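Local coordinates for protein enolase-phosphatase E1 (Saccharomyces cerevisiae, PDB 2G80) that probably catalyses, with magnesium, the enolization and then the dephosphorylation of 2,3-diketo-5-methylthiopentyl-1-phosphate to an acireductone in the methionine salvage pathway, at residues A[195-200]-A[221-226]. Numbering follows the deposited sequence.
Sequences NILRDI and AGVGIA
L197 meets I225 and V223 in the Rossmann-like core domain of this HAD hydrolase. Helix 190-200 here packs against the loop that joins helix 214-221 to strand 226-230. The side chains meet through apolar carbons, and no hydrogen bond joins the two segments. The branched end of L197 meets the end of I225 head-on. CD1 of L197 lies 4.0 Å from CG1 of I225, and CG of L197 is equally close to CD1 of I225, at 4.0 Å. CD2 of L197 touches the same two I225 carbons, so both methyls of the leucine fork bear on the end of the isoleucine. L197 holds CG anti to its carbonyl carbon (chi1 -71°), which carries the fork out toward the loop. V223 adds a looser touch, CG2 to CD1 of L197 at 4.2 Å. With L197 cut back to an alanine, a gap would probably open over the end of I225, and CG2 of V223 would lose its touch with the leucine methyl. Further out, V207 of the central parallel strand 207-211 touches both L197 and I225, and Y193, one helical turn before L197, packs on V223 and I225. The loop itself is shaped by a type I turn from A221 to G224, closed by G224 N to A221 O at 3.2 Å. Within this turn, the carbonyl O of V223 lies 4.1 Å from CD1 of L197.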
loop_
_atom_site.group_PDB
_atom_site.type_symbol
_atom_site.label_atom_id
_atom_site.label_comp_id
_atom_site.label_asym_id
_atom_site.label_seq_id
_atom_site.Cartn_x
_atom_site.Cartn_y
_atom_site.Cartn_z
ATOM N N ASN A 195 10.935 -15.292 -3.833
ATOM C CA ASN A 195 10.446 -15.400 -2.459
ATOM C C ASN A 195 8.922 -15.464 -2.411
ATOM O O ASN A 195 8.364 -16.304 -1.712
ATOM C CB ASN A 195 10.968 -14.264 -1.552
ATOM C CG ASN A 195 12.500 -14.271 -1.377
ATOM O OD1 ASN A 195 13.169 -15.304 -1.509
ATOM N ND2 ASN A 195 13.054 -13.104 -1.069
ATOM N N ILE A 196 8.246 -14.619 -3.185
ATOM C CA ILE A 196 6.759 -14.604 -3.242
ATOM C C ILE A 196 6.205 -15.884 -3.879
ATOM O O ILE A 196 5.190 -16.405 -3.398
ATOM C CB ILE A 196 6.230 -13.337 -3.964
ATOM C CG1 ILE A 196 6.558 -12.093 -3.118
ATOM C CG2 ILE A 196 4.660 -13.428 -4.294
ATOM C CD1 ILE A 196 6.295 -10.777 -3.835
ATOM N N LEU A 197 6.833 -16.372 -4.955
ATOM C CA LEU A 197 6.395 -17.647 -5.602
ATOM C C LEU A 197 6.483 -18.833 -4.630
ATOM O O LEU A 197 5.579 -19.654 -4.595
ATOM C CB LEU A 197 7.162 -17.959 -6.912
ATOM C CG LEU A 197 6.863 -17.092 -8.135
ATOM C CD1 LEU A 197 7.860 -17.394 -9.244
ATOM C CD2 LEU A 197 5.416 -17.279 -8.619
ATOM N N ARG A 198 7.570 -18.904 -3.870
ATOM C CA ARG A 198 7.739 -19.902 -2.784
ATOM C C ARG A 198 6.555 -19.850 -1.809
ATOM O O ARG A 198 5.941 -20.883 -1.535
ATOM C CB ARG A 198 9.009 -19.626 -1.976
ATOM C CG ARG A 198 9.424 -20.737 -1.057
ATOM C CD ARG A 198 9.957 -20.251 0.269
ATOM N NE ARG A 198 11.099 -19.369 0.157
ATOM C CZ ARG A 198 11.170 -18.065 0.478
ATOM N NH1 ARG A 198 10.146 -17.365 0.970
ATOM N NH2 ARG A 198 12.332 -17.446 0.303
ATOM N N ASP A 199 6.234 -18.644 -1.323
ATOM C CA ASP A 199 5.141 -18.442 -0.337
ATOM C C ASP A 199 3.744 -18.608 -0.947
ATOM O O ASP A 199 2.842 -19.045 -0.263
ATOM C CB ASP A 199 5.263 -17.072 0.368
ATOM C CG ASP A 199 6.569 -16.936 1.187
ATOM O OD1 ASP A 199 7.079 -17.960 1.691
ATOM O OD2 ASP A 199 7.068 -15.795 1.356
ATOM N N ILE A 200 3.578 -18.234 -2.210
ATOM C CA ILE A 200 2.316 -18.426 -2.950
ATOM C C ILE A 200 2.092 -19.936 -3.257
ATOM O O ILE A 200 0.982 -20.434 -3.110
ATOM C CB ILE A 200 2.274 -17.501 -4.245
ATOM C CG1 ILE A 200 1.864 -16.079 -3.846
ATOM C CG2 ILE A 200 1.302 -17.975 -5.311
ATOM C CD1 ILE A 200 1.781 -15.102 -5.049
ATOM N N ALA A 221 9.370 -10.577 -14.327
ATOM C CA ALA A 221 9.582 -11.317 -15.563
ATOM C C ALA A 221 10.871 -12.168 -15.574
ATOM O O ALA A 221 10.941 -13.137 -16.334
ATOM C CB ALA A 221 9.525 -10.374 -16.779
ATOM N N GLY A 222 11.853 -11.833 -14.727
ATOM C CA GLY A 222 13.080 -12.622 -14.581
ATOM C C GLY A 222 12.896 -14.032 -14.019
ATOM O O GLY A 222 13.741 -14.898 -14.241
ATOM N N VAL A 223 11.801 -14.250 -13.287
ATOM C CA VAL A 223 11.409 -15.580 -12.775
ATOM C C VAL A 223 10.150 -16.155 -13.475
ATOM O O VAL A 223 9.537 -17.081 -12.958
ATOM C CB VAL A 223 11.281 -15.607 -11.216
ATOM C CG1 VAL A 223 12.653 -15.704 -10.583
ATOM C CG2 VAL A 223 10.447 -14.422 -10.661
ATOM N N GLY A 224 9.793 -15.611 -14.642
ATOM C CA GLY A 224 8.728 -16.139 -15.483
ATOM C C GLY A 224 7.290 -15.746 -15.202
ATOM O O GLY A 224 6.352 -16.284 -15.844
ATOM N N ILE A 225 7.105 -14.803 -14.282
ATOM C CA ILE A 225 5.775 -14.335 -13.930
ATOM C C ILE A 225 5.254 -13.425 -15.067
ATOM O O ILE A 225 5.972 -12.534 -15.507
ATOM C CB ILE A 225 5.781 -13.556 -12.578
ATOM C CG1 ILE A 225 6.311 -14.419 -11.408
ATOM C CG2 ILE A 225 4.366 -12.959 -12.273
ATOM C CD1 ILE A 225 6.434 -13.642 -10.113
ATOM N N ALA A 226 4.002 -13.638 -15.493
ATOM C CA ALA A 226 3.340 -12.780 -16.507
ATOM C C ALA A 226 3.103 -11.384 -15.888
ATOM O O ALA A 226 2.902 -11.238 -14.689
ATOM C CB ALA A 226 2.048 -13.398 -17.000
#